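Side-chain contact in putative uncharacterized protein (Coprinopsis cinerea, PDB 3W9A), which probably hydrolyses glycosidic bonds, being the beta-jelly-roll catalytic domain of a glycoside hydrolase of family 131: residues 162-166 and 167-171. Sequence-based numbering, arbitrary orientation.
Sequences DIDFT and AKTVG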
ATOM      1  N   ASP A 162       0.120   4.184  12.180  1.00 12.43           N
ATOM      2  CA  ASP A 162      -0.613   4.526  13.389  1.00 13.02           C
ATOM      3  C   ASP A 162      -0.779   6.026  13.323  1.00 12.98           C
ATOM      4  O   ASP A 162       0.148   6.758  13.682  1.00 12.77           O
ATOM      5  CB  ASP A 162       0.264   4.115  14.582  1.00 13.73           C
ATOM      6  CG  ASP A 162      -0.335   4.458  15.932  1.00 14.33           C
ATOM      7  OD1 ASP A 162      -1.136   5.409  16.042  1.00 14.67           O
ATOM      8  OD2 ASP A 162       0.021   3.739  16.897  1.00 14.88           O
ATOM      9  N   ILE A 163      -1.926   6.483  12.815  1.00 13.06           N
ATOM     10  CA  ILE A 163      -2.126   7.898  12.527  1.00 13.31           C
ATOM     11  C   ILE A 163      -3.063   8.500  13.573  1.00 13.73           C
ATOM     12  O   ILE A 163      -4.185   8.015  13.772  1.00 13.68           O
ATOM     13  CB  ILE A 163      -2.685   8.138  11.103  1.00 13.43           C
ATOM     14  CG1 ILE A 163      -1.771   7.477  10.055  1.00 13.53           C
ATOM     15  CG2 ILE A 163      -2.790   9.624  10.818  1.00 13.44           C
ATOM     16  CD1 ILE A 163      -2.327   7.466   8.644  1.00 13.47           C
ATOM     17  N   ASP A 164      -2.563   9.514  14.276  1.00 14.03           N
ATOM     18  CA  ASP A 164      -3.372  10.303  15.208  1.00 14.33           C
ATOM     19  C   ASP A 164      -3.729  11.583  14.475  1.00 13.87           C
ATOM     20  O   ASP A 164      -2.899  12.486  14.343  1.00 13.72           O
ATOM     21  CB  ASP A 164      -2.575  10.603  16.475  1.00 15.42           C
ATOM     22  CG  ASP A 164      -3.404  11.288  17.555  1.00 16.01           C
ATOM     23  OD1 ASP A 164      -3.031  11.154  18.734  1.00 17.15           O
ATOM     24  OD2 ASP A 164      -4.404  11.961  17.242  1.00 15.80           O
ATOM     25  N   PHE A 165      -4.957  11.644  13.964  1.00 13.61           N
ATOM     26  CA  PHE A 165      -5.404  12.775  13.159  1.00 13.36           C
ATOM     27  C   PHE A 165      -5.721  14.020  14.016  1.00 13.52           C
ATOM     28  O   PHE A 165      -5.812  15.110  13.495  1.00 12.81           O
ATOM     29  CB  PHE A 165      -6.616  12.365  12.289  1.00 12.83           C
ATOM     30  CG  PHE A 165      -6.266  11.385  11.207  1.00 12.91           C
ATOM     31  CD1 PHE A 165      -5.677  11.822  10.027  1.00 13.05           C
ATOM     32  CD2 PHE A 165      -6.492  10.029  11.367  1.00 12.45           C
ATOM     33  CE1 PHE A 165      -5.340  10.928   9.017  1.00 12.88           C
ATOM     34  CE2 PHE A 165      -6.152   9.133  10.367  1.00 12.81           C
ATOM     35  CZ  PHE A 165      -5.575   9.582   9.185  1.00 12.80           C
ATOM     36  N   THR A 166      -5.871  13.838  15.325  1.00 14.57           N
ATOM     37  CA  THR A 166      -6.149  14.936  16.253  1.00 15.51           C
ATOM     38  C   THR A 166      -4.837  15.644  16.662  1.00 16.06           C
ATOM     39  O   THR A 166      -4.696  16.852  16.504  1.00 16.69           O
ATOM     40  CB  THR A 166      -6.870  14.379  17.490  1.00 15.68           C
ATOM     41  OG1 THR A 166      -7.983  13.572  17.059  1.00 16.17           O
ATOM     42  CG2 THR A 166      -7.331  15.505  18.415  1.00 15.64           C
ATOM     43  N   ALA A 167      -3.874  14.886  17.161  1.00 16.24           N
ATOM     44  CA  ALA A 167      -2.565  15.445  17.510  1.00 16.54           C
ATOM     45  C   ALA A 167      -1.711  15.731  16.278  1.00 17.41           C
ATOM     46  O   ALA A 167      -0.704  16.430  16.362  1.00 17.23           O
ATOM     47  CB  ALA A 167      -1.833  14.510  18.459  1.00 16.37           C
ATOM     48  N   LYS A 168      -2.111  15.200  15.124  1.00 18.93           N
ATOM     49  CA  LYS A 168      -1.364  15.372  13.868  1.00 18.87           C
ATOM     50  C   LYS A 168       0.011  14.704  13.948  1.00 17.21           C
ATOM     51  O   LYS A 168       1.047  15.301  13.658  1.00 16.84           O
ATOM     52  CB  LYS A 168      -1.296  16.853  13.448  1.00 21.26           C
ATOM     53  CG  LYS A 168      -2.626  17.371  12.905  1.00 23.42           C
ATOM     54  CD  LYS A 168      -2.707  18.888  12.859  1.00 26.25           C
ATOM     55  CE  LYS A 168      -1.707  19.510  11.890  1.00 28.39           C
ATOM     56  NZ  LYS A 168      -2.121  19.362  10.467  1.00 30.66           N
ATOM     57  N   THR A 169      -0.005  13.437  14.350  1.00 16.61           N
ATOM     58  CA  THR A 169       1.195  12.610  14.379  1.00 15.92           C
ATOM     59  C   THR A 169       0.957  11.239  13.737  1.00 15.22           C
ATOM     60  O   THR A 169      -0.174  10.745  13.668  1.00 13.82           O
ATOM     61  CB  THR A 169       1.703  12.367  15.811  1.00 16.15           C
ATOM     62  OG1 THR A 169       0.759  11.563  16.542  1.00 16.54           O
ATOM     63  CG2 THR A 169       1.967  13.690  16.535  1.00 16.82           C
ATOM     64  N   VAL A 170       2.060  10.626  13.321  1.00 15.10           N
ATOM     65  CA  VAL A 170       2.060   9.285  12.747  1.00 15.23           C
ATOM     66  C   VAL A 170       3.252   8.433  13.253  1.00 15.11           C
ATOM     67  O   VAL A 170       4.402   8.882  13.283  1.00 15.12           O
ATOM     68  CB  VAL A 170       2.048   9.340  11.207  1.00 15.22           C
ATOM     69  CG1 VAL A 170       3.263  10.074  10.667  1.00 16.02           C
ATOM     70  CG2 VAL A 170       1.968   7.944  10.625  1.00 15.20           C
ATOM     71  N   GLY A 171       2.946   7.219  13.685  1.00 15.14           N
ATOM     72  CA  GLY A 171       3.949   6.218  14.019  1.00 15.18           C
ATOM     73  C   GLY A 171       3.852   5.046  13.072  1.00 15.26           C
ATOM     74  O   GLY A 171       3.023   5.044  12.140  1.00 15.36           O
TER
HETATM   75  O   HOH W   1       0.104  11.298  19.009  1.00 23.23           O
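Asp164 and Thr169 form the last hydrogen-bonded pair of a beta hairpin, where strand 157-164 turns back into strand 169-176. Asp164 N donates a hydrogen bond to Thr169 O (2.8 Å), and Thr169 N donates one to Asp164 O (3.0 Å). Two residues further from the turn, Asp162 and Gly171 make the next such pair. The side chain of Asp164 folds back over the turn. Its CG stands anti to the backbone N (chi1 -174°), which brings OD2 to 3.0 Å from Ala167 N. That bond is nearly straight at hydrogen (170°), but the N-H meets OD2 from above the carboxylate plane. Thr166 N adds a weak bond to the same oxygen. The other oxygen, OD1, lies 3.6 Å from Ala167 CB. A water donates to OD1, and its O lies 2.6 Å from Thr169 OG1, which also hydrogen-bonds Asn187 OD1. With an alanine at Asp164, Ala167 N and Thr166 N would probably lose their carboxylate partner, and the bridging water one of its anchors. On the other face, Ile163 and Val170 lie side by side, with Ile163 CG1 3.8 Å from Val170 CG2. Ile163 turns its other branch to Phe165: CG2 sits over the centre of the ring, 3.2 Å above its plane, a CH-pi type of packing. Trp139 and Ala141 of strand 136-141 pack against Val170. Lys168, with positive phi (65°), and Thr169 stand opposite the single Asp164. This is the G1 beta bulge that closes many tight hairpins, here at the turn joining two neighbouring strands within a jelly-roll sheet.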